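Local coordinates for protein RNA-dependent RNA Polymerase (Bombyx mori cytoplasmic polyhedrosis virus, PDB 6TZ0) that catalyses template-directed RNA synthesis for both transcription and replication of the segmented double-stranded RNA genome of the virus, at residues L348-R360 with Y622-T636. Residues are numbered along the deposited sequence; the frame is centred on the assembly and turned at random.
Sequences LTELSLDAAVFPR and YESEIFGQVKNAEGT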
ATOM      1  N   LEU A 348       9.811   2.770 -18.344  1.00 44.79           N
ATOM      2  CA  LEU A 348       9.103   1.509 -18.515  1.00 44.79           C
ATOM      3  C   LEU A 348       9.340   0.607 -17.317  1.00 44.79           C
ATOM      4  O   LEU A 348      10.475   0.441 -16.867  1.00 44.79           O
ATOM      5  CB  LEU A 348       9.579   0.798 -19.783  1.00 44.79           C
ATOM      6  CG  LEU A 348       9.358   1.408 -21.165  1.00 44.79           C
ATOM      7  CD1 LEU A 348      10.055   0.550 -22.201  1.00 44.79           C
ATOM      8  CD2 LEU A 348       7.890   1.556 -21.492  1.00 44.79           C
ATOM      9  N   THR A 349       8.264   0.006 -16.811  1.00 45.22           N
ATOM     10  CA  THR A 349       8.370  -0.851 -15.639  1.00 45.22           C
ATOM     11  C   THR A 349       9.051  -2.181 -15.927  1.00 45.22           C
ATOM     12  O   THR A 349       9.487  -2.849 -14.984  1.00 45.22           O
ATOM     13  CB  THR A 349       6.987  -1.087 -15.052  1.00 45.22           C
ATOM     14  OG1 THR A 349       7.074  -2.029 -13.978  1.00 45.22           O
ATOM     15  CG2 THR A 349       6.075  -1.589 -16.099  1.00 45.22           C
ATOM     16  N   GLU A 350       9.179  -2.569 -17.199  1.00 42.47           N
ATOM     17  CA  GLU A 350       9.991  -3.732 -17.531  1.00 42.47           C
ATOM     18  C   GLU A 350      11.467  -3.473 -17.260  1.00 42.47           C
ATOM     19  O   GLU A 350      12.232  -4.417 -17.043  1.00 42.47           O
ATOM     20  CB  GLU A 350       9.805  -4.119 -18.995  1.00 42.47           C
ATOM     21  CG  GLU A 350       8.403  -4.525 -19.415  1.00 42.47           C
ATOM     22  CD  GLU A 350       7.575  -3.354 -19.914  1.00 42.47           C
ATOM     23  OE1 GLU A 350       8.089  -2.219 -19.919  1.00 42.47           O
ATOM     24  OE2 GLU A 350       6.420  -3.569 -20.327  1.00 42.47           O
ATOM     25  N   LEU A 351      11.886  -2.208 -17.280  1.00 43.18           N
ATOM     26  CA  LEU A 351      13.282  -1.877 -17.031  1.00 43.18           C
ATOM     27  C   LEU A 351      13.599  -1.789 -15.546  1.00 43.18           C
ATOM     28  O   LEU A 351      14.713  -2.126 -15.138  1.00 43.18           O
ATOM     29  CB  LEU A 351      13.639  -0.561 -17.719  1.00 43.18           C
ATOM     30  CG  LEU A 351      13.680  -0.564 -19.246  1.00 43.18           C
ATOM     31  CD1 LEU A 351      13.887   0.836 -19.772  1.00 43.18           C
ATOM     32  CD2 LEU A 351      14.777  -1.485 -19.736  1.00 43.18           C
ATOM     33  N   SER A 352      12.646  -1.352 -14.731  1.00 45.10           N
ATOM     34  CA  SER A 352      12.857  -1.189 -13.301  1.00 45.10           C
ATOM     35  C   SER A 352      12.322  -2.353 -12.485  1.00 45.10           C
ATOM     36  O   SER A 352      12.475  -2.354 -11.258  1.00 45.10           O
ATOM     37  CB  SER A 352      12.211   0.108 -12.819  1.00 45.10           C
ATOM     38  OG  SER A 352      12.340   0.248 -11.416  1.00 45.10           O
ATOM     39  N   LEU A 353      11.711  -3.342 -13.137  1.00 42.79           N
ATOM     40  CA  LEU A 353      11.096  -4.452 -12.423  1.00 42.79           C
ATOM     41  C   LEU A 353      12.141  -5.359 -11.790  1.00 42.79           C
ATOM     42  O   LEU A 353      11.914  -5.919 -10.715  1.00 42.79           O
ATOM     43  CB  LEU A 353      10.199  -5.220 -13.391  1.00 42.79           C
ATOM     44  CG  LEU A 353       9.260  -6.341 -12.971  1.00 42.79           C
ATOM     45  CD1 LEU A 353       8.022  -6.235 -13.817  1.00 42.79           C
ATOM     46  CD2 LEU A 353       9.914  -7.682 -13.214  1.00 42.79           C
ATOM     47  N   ASP A 354      13.301  -5.501 -12.427  1.00 43.72           N
ATOM     48  CA  ASP A 354      14.326  -6.389 -11.900  1.00 43.72           C
ATOM     49  C   ASP A 354      15.070  -5.758 -10.729  1.00 43.72           C
ATOM     50  O   ASP A 354      15.809  -6.449 -10.025  1.00 43.72           O
ATOM     51  CB  ASP A 354      15.297  -6.759 -13.020  1.00 43.72           C
ATOM     52  CG  ASP A 354      16.052  -8.043 -12.754  1.00 43.72           C
ATOM     53  OD1 ASP A 354      15.780  -8.710 -11.743  1.00 43.72           O
ATOM     54  OD2 ASP A 354      16.928  -8.392 -13.571  1.00 43.72           O
ATOM     55  N   ALA A 355      14.902  -4.458 -10.512  1.00 43.86           N
ATOM     56  CA  ALA A 355      15.528  -3.779  -9.391  1.00 43.86           C
ATOM     57  C   ALA A 355      14.544  -3.385  -8.306  1.00 43.86           C
ATOM     58  O   ALA A 355      14.970  -3.062  -7.195  1.00 43.86           O
ATOM     59  CB  ALA A 355      16.261  -2.526  -9.875  1.00 43.86           C
ATOM     60  N   ALA A 356      13.249  -3.393  -8.598  1.00 42.92           N
ATOM     61  CA  ALA A 356      12.278  -2.998  -7.591  1.00 42.92           C
ATOM     62  C   ALA A 356      11.725  -4.184  -6.815  1.00 42.92           C
ATOM     63  O   ALA A 356      11.482  -4.074  -5.609  1.00 42.92           O
ATOM     64  CB  ALA A 356      11.131  -2.228  -8.247  1.00 42.92           C
ATOM     65  N   VAL A 357      11.521  -5.323  -7.476  1.00 37.53           N
ATOM     66  CA  VAL A 357      10.707  -6.394  -6.922  1.00 37.53           C
ATOM     67  C   VAL A 357      11.360  -7.764  -7.059  1.00 37.53           C
ATOM     68  O   VAL A 357      10.775  -8.763  -6.641  1.00 37.53           O
ATOM     69  CB  VAL A 357       9.303  -6.368  -7.576  1.00 37.53           C
ATOM     70  CG1 VAL A 357       9.309  -6.969  -8.974  1.00 37.53           C
ATOM     71  CG2 VAL A 357       8.190  -6.912  -6.670  1.00 37.53           C
ATOM     72  N   PHE A 358      12.571  -7.850  -7.591  1.00 35.09           N
ATOM     73  CA  PHE A 358      13.201  -9.159  -7.733  1.00 35.09           C
ATOM     74  C   PHE A 358      13.818  -9.574  -6.400  1.00 35.09           C
ATOM     75  O   PHE A 358      14.522  -8.774  -5.779  1.00 35.09           O
ATOM     76  CB  PHE A 358      14.277  -9.131  -8.816  1.00 35.09           C
ATOM     77  CG  PHE A 358      14.723 -10.495  -9.274  1.00 35.09           C
ATOM     78  CD1 PHE A 358      14.028 -11.163 -10.266  1.00 35.09           C
ATOM     79  CD2 PHE A 358      15.803 -11.124  -8.689  1.00 35.09           C
ATOM     80  CE1 PHE A 358      14.426 -12.416 -10.687  1.00 35.09           C
ATOM     81  CE2 PHE A 358      16.190 -12.382  -9.092  1.00 35.09           C
ATOM     82  CZ  PHE A 358      15.506 -13.024 -10.097  1.00 35.09           C
ATOM     83  N   PRO A 359      13.598 -10.807  -5.945  1.00 34.94           N
ATOM     84  CA  PRO A 359      14.064 -11.199  -4.611  1.00 34.94           C
ATOM     85  C   PRO A 359      15.565 -11.429  -4.563  1.00 34.94           C
ATOM     86  O   PRO A 359      16.211 -11.687  -5.578  1.00 34.94           O
ATOM     87  CB  PRO A 359      13.308 -12.503  -4.349  1.00 34.94           C
ATOM     88  CG  PRO A 359      13.072 -13.053  -5.686  1.00 34.94           C
ATOM     89  CD  PRO A 359      12.845 -11.890  -6.595  1.00 34.94           C
ATOM     90  N   ARG A 360      16.117 -11.353  -3.357  1.00 35.86           N
ATOM     91  CA  ARG A 360      17.550 -11.527  -3.181  1.00 35.86           C
ATOM     92  C   ARG A 360      17.866 -12.116  -1.815  1.00 35.86           C
ATOM     93  O   ARG A 360      17.041 -12.088  -0.901  1.00 35.86           O
ATOM     94  CB  ARG A 360      18.288 -10.209  -3.371  1.00 35.86           C
ATOM     95  CG  ARG A 360      17.927  -9.128  -2.394  1.00 35.86           C
ATOM     96  CD  ARG A 360      18.759  -7.919  -2.728  1.00 35.86           C
ATOM     97  NE  ARG A 360      18.566  -6.811  -1.809  1.00 35.86           N
ATOM     98  CZ  ARG A 360      19.293  -5.703  -1.844  1.00 35.86           C
ATOM     99  NH1 ARG A 360      20.255  -5.580  -2.746  1.00 35.86           N
ATOM    100  NH2 ARG A 360      19.072  -4.728  -0.978  1.00 35.86           N
ATOM    101  N   TYR A 622       3.132  -9.253 -14.295  1.00 42.03           N
ATOM    102  CA  TYR A 622       2.922  -8.023 -15.042  1.00 42.03           C
ATOM    103  C   TYR A 622       2.609  -8.352 -16.493  1.00 42.03           C
ATOM    104  O   TYR A 622       3.249  -9.224 -17.087  1.00 42.03           O
ATOM    105  CB  TYR A 622       4.136  -7.100 -14.956  1.00 42.03           C
ATOM    106  CG  TYR A 622       3.963  -5.867 -15.798  1.00 42.03           C
ATOM    107  CD1 TYR A 622       3.032  -4.896 -15.457  1.00 42.03           C
ATOM    108  CD2 TYR A 622       4.725  -5.674 -16.941  1.00 42.03           C
ATOM    109  CE1 TYR A 622       2.860  -3.772 -16.233  1.00 42.03           C
ATOM    110  CE2 TYR A 622       4.563  -4.556 -17.718  1.00 42.03           C
ATOM    111  CZ  TYR A 622       3.622  -3.614 -17.369  1.00 42.03           C
ATOM    112  OH  TYR A 622       3.467  -2.488 -18.140  1.00 42.03           O
ATOM    113  N   GLU A 623       1.624  -7.657 -17.052  1.00 44.30           N
ATOM    114  CA  GLU A 623       1.223  -7.843 -18.442  1.00 44.30           C
ATOM    115  C   GLU A 623       1.897  -6.775 -19.291  1.00 44.30           C
ATOM    116  O   GLU A 623       1.513  -5.603 -19.245  1.00 44.30           O
ATOM    117  CB  GLU A 623      -0.293  -7.769 -18.580  1.00 44.30           C
ATOM    118  CG  GLU A 623      -0.779  -7.966 -19.995  1.00 44.30           C
ATOM    119  CD  GLU A 623      -2.285  -7.919 -20.102  1.00 44.30           C
ATOM    120  OE1 GLU A 623      -2.948  -7.698 -19.066  1.00 44.30           O
ATOM    121  OE2 GLU A 623      -2.809  -8.111 -21.219  1.00 44.30           O
ATOM    122  N   SER A 624       2.888  -7.178 -20.074  1.00 42.26           N
ATOM    123  CA  SER A 624       3.685  -6.240 -20.844  1.00 42.26           C
ATOM    124  C   SER A 624       3.247  -6.204 -22.300  1.00 42.26           C
ATOM    125  O   SER A 624       2.785  -7.202 -22.856  1.00 42.26           O
ATOM    126  CB  SER A 624       5.164  -6.601 -20.762  1.00 42.26           C
ATOM    127  OG  SER A 624       5.403  -7.851 -21.362  1.00 42.26           O
ATOM    128  N   GLU A 625       3.392  -5.030 -22.912  1.00 43.93           N
ATOM    129  CA  GLU A 625       3.129  -4.898 -24.338  1.00 43.93           C
ATOM    130  C   GLU A 625       4.247  -5.489 -25.182  1.00 43.93           C
ATOM    131  O   GLU A 625       3.998  -5.930 -26.306  1.00 43.93           O
ATOM    132  CB  GLU A 625       2.919  -3.431 -24.699  1.00 43.93           C
ATOM    133  CG  GLU A 625       1.615  -2.857 -24.197  1.00 43.93           C
ATOM    134  CD  GLU A 625       1.464  -1.391 -24.528  1.00 43.93           C
ATOM    135  OE1 GLU A 625       2.447  -0.786 -25.005  1.00 43.93           O
ATOM    136  OE2 GLU A 625       0.364  -0.842 -24.320  1.00 43.93           O
ATOM    137  N   ILE A 626       5.470  -5.513 -24.666  1.00 41.41           N
ATOM    138  CA  ILE A 626       6.563  -6.150 -25.385  1.00 41.41           C
ATOM    139  C   ILE A 626       6.475  -7.663 -25.261  1.00 41.41           C
ATOM    140  O   ILE A 626       6.299  -8.380 -26.251  1.00 41.41           O
ATOM    141  CB  ILE A 626       7.919  -5.647 -24.862  1.00 41.41           C
ATOM    142  CG1 ILE A 626       8.013  -4.130 -24.928  1.00 41.41           C
ATOM    143  CG2 ILE A 626       9.034  -6.248 -25.674  1.00 41.41           C
ATOM    144  CD1 ILE A 626       9.194  -3.599 -24.163  1.00 41.41           C
ATOM    145  N   PHE A 627       6.582  -8.169 -24.034  1.00 40.20           N
ATOM    146  CA  PHE A 627       6.865  -9.574 -23.791  1.00 40.20           C
ATOM    147  C   PHE A 627       5.631 -10.391 -23.444  1.00 40.20           C
ATOM    148  O   PHE A 627       5.740 -11.609 -23.279  1.00 40.20           O
ATOM    149  CB  PHE A 627       7.890  -9.703 -22.665  1.00 40.20           C
ATOM    150  CG  PHE A 627       9.172  -8.996 -22.942  1.00 40.20           C
ATOM    151  CD1 PHE A 627      10.076  -9.505 -23.853  1.00 40.20           C
ATOM    152  CD2 PHE A 627       9.484  -7.823 -22.274  1.00 40.20           C
ATOM    153  CE1 PHE A 627      11.262  -8.848 -24.110  1.00 40.20           C
ATOM    154  CE2 PHE A 627      10.667  -7.163 -22.522  1.00 40.20           C
ATOM    155  CZ  PHE A 627      11.557  -7.679 -23.439  1.00 40.20           C
ATOM    156  N   GLY A 628       4.479  -9.770 -23.327  1.00 41.55           N
ATOM    157  CA  GLY A 628       3.258 -10.516 -23.027  1.00 41.55           C
ATOM    158  C   GLY A 628       2.949 -10.516 -21.530  1.00 41.55           C
ATOM    159  O   GLY A 628       2.538  -9.505 -20.993  1.00 41.55           O
ATOM    160  N   GLN A 629       3.156 -11.657 -20.883  1.00 42.06           N
ATOM    161  CA  GLN A 629       2.904 -11.798 -19.456  1.00 42.06           C
ATOM    162  C   GLN A 629       4.203 -12.175 -18.761  1.00 42.06           C
ATOM    163  O   GLN A 629       4.761 -13.246 -19.018  1.00 42.06           O
ATOM    164  CB  GLN A 629       1.820 -12.837 -19.188  1.00 42.06           C
ATOM    165  CG  GLN A 629       1.445 -12.934 -17.737  1.00 42.06           C
ATOM    166  CD  GLN A 629       0.305 -13.889 -17.493  1.00 42.06           C
ATOM    167  OE1 GLN A 629      -0.212 -14.503 -18.424  1.00 42.06           O
ATOM    168  NE2 GLN A 629      -0.093 -14.026 -16.235  1.00 42.06           N
ATOM    169  N   VAL A 630       4.674 -11.295 -17.882  1.00 39.43           N
ATOM    170  CA  VAL A 630       5.956 -11.439 -17.206  1.00 39.43           C
ATOM    171  C   VAL A 630       5.691 -11.756 -15.743  1.00 39.43           C
ATOM    172  O   VAL A 630       4.949 -11.033 -15.070  1.00 39.43           O
ATOM    173  CB  VAL A 630       6.806 -10.161 -17.342  1.00 39.43           C
ATOM    174  CG1 VAL A 630       8.128 -10.310 -16.610  1.00 39.43           C
ATOM    175  CG2 VAL A 630       7.028  -9.827 -18.797  1.00 39.43           C
ATOM    176  N   LYS A 631       6.298 -12.827 -15.250  1.00 37.39           N
ATOM    177  CA  LYS A 631       6.156 -13.239 -13.865  1.00 37.39           C
ATOM    178  C   LYS A 631       7.452 -12.969 -13.116  1.00 37.39           C
ATOM    179  O   LYS A 631       8.490 -12.710 -13.721  1.00 37.39           O
ATOM    180  CB  LYS A 631       5.765 -14.714 -13.789  1.00 37.39           C
ATOM    181  CG  LYS A 631       4.402 -14.961 -14.401  1.00 37.39           C
ATOM    182  CD  LYS A 631       4.037 -16.416 -14.436  1.00 37.39           C
ATOM    183  CE  LYS A 631       4.822 -17.168 -15.488  1.00 37.39           C
ATOM    184  NZ  LYS A 631       4.449 -16.742 -16.860  1.00 37.39           N
ATOM    185  N   ASN A 632       7.376 -12.989 -11.794  1.00 36.28           N
ATOM    186  CA  ASN A 632       8.525 -12.717 -10.947  1.00 36.28           C
ATOM    187  C   ASN A 632       8.995 -14.009 -10.287  1.00 36.28           C
ATOM    188  O   ASN A 632       8.265 -14.992 -10.217  1.00 36.28           O
ATOM    189  CB  ASN A 632       8.149 -11.677  -9.890  1.00 36.28           C
ATOM    190  CG  ASN A 632       9.347 -11.086  -9.192  1.00 36.28           C
ATOM    191  OD1 ASN A 632      10.485 -11.402  -9.511  1.00 36.28           O
ATOM    192  ND2 ASN A 632       9.094 -10.247  -8.203  1.00 36.28           N
ATOM    193  N   ALA A 633      10.235 -14.005  -9.808  1.00 34.99           N
ATOM    194  CA  ALA A 633      10.650 -15.070  -8.913  1.00 34.99           C
ATOM    195  C   ALA A 633      10.007 -14.874  -7.541  1.00 34.99           C
ATOM    196  O   ALA A 633       9.514 -13.796  -7.206  1.00 34.99           O
ATOM    197  CB  ALA A 633      12.170 -15.120  -8.791  1.00 34.99           C
ATOM    198  N   GLU A 634      10.012 -15.934  -6.747  1.00 35.47           N
ATOM    199  CA  GLU A 634       9.254 -15.961  -5.506  1.00 35.47           C
ATOM    200  C   GLU A 634      10.178 -15.695  -4.323  1.00 35.47           C
ATOM    201  O   GLU A 634      11.380 -15.945  -4.384  1.00 35.47           O
ATOM    202  CB  GLU A 634       8.537 -17.309  -5.367  1.00 35.47           C
ATOM    203  CG  GLU A 634       7.310 -17.319  -4.458  1.00 35.47           C
ATOM    204  CD  GLU A 634       7.642 -17.635  -3.021  1.00 35.47           C
ATOM    205  OE1 GLU A 634       8.636 -18.356  -2.799  1.00 35.47           O
ATOM    206  OE2 GLU A 634       6.923 -17.165  -2.110  1.00 35.47           O
ATOM    207  N   GLY A 635       9.612 -15.149  -3.254  1.00 36.12           N
ATOM    208  CA  GLY A 635      10.398 -14.869  -2.070  1.00 36.12           C
ATOM    209  C   GLY A 635      10.635 -13.391  -1.859  1.00 36.12           C
ATOM    210  O   GLY A 635      11.653 -12.984  -1.292  1.00 36.12           O
ATOM    211  N   THR A 636       9.714 -12.580  -2.346  1.00 36.52           N
ATOM    212  CA  THR A 636       9.685 -11.153  -2.099  1.00 36.52           C
ATOM    213  C   THR A 636       8.639 -10.959  -1.000  1.00 36.52           C
ATOM    214  O   THR A 636       8.193 -11.928  -0.383  1.00 36.52           O
ATOM    215  CB  THR A 636       9.396 -10.434  -3.426  1.00 36.52           C
ATOM    216  OG1 THR A 636      10.159 -11.069  -4.452  1.00 36.52           O
ATOM    217  CG2 THR A 636       9.858  -8.978  -3.422  1.00 36.52           C
TER
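The carbonyl oxygen of V357, in the first residue beyond helix 349-356, is gripped by two side chains of the loop that follows strand 628-631. N632 ND2 donates to V357 O over 2.7 Å in a nearly straight bond (162°); the oxygen lies in the amide plane of N632, while ND2 stands above the carbonyl plane of V357. T636 OG1 donates to V357 O at 3.2 Å from the opposite face of that plane. A chi1 of -166° swings the N632 amide away from its own backbone N and across to V357, whose CG1 lies alongside N632 ND2. Next along, P359 CG is 3.8 Å from A633 CB and P359 CB 3.5 Å from G635 O. P359 CD lies over one face of the F358 ring, offset toward the rim, and F358 CE1 reaches A633 CB at 4.0 Å. The T636 side chain is about 5 Å from that of D552, a UTP-binding residue, though no UTP is bound here.

At the other end, T349 CG2 meets the Y622 ring obliquely, 3.4 Å from Y622 CZ, and L353 CD1 packs on Y622 CB. E350 OE2 comes to the ring edge, in its plane, with the carboxylate turned 71° from the ring, and also touches S624 CB. L476 of strand 474-477 touches T349, L353 and Y622.

Thus T349, L353 and the E350 carboxylate pack the helix on the mixed sheet, while two donors on opposite faces satisfy V357 O and would restrain the backbone leaving the helix.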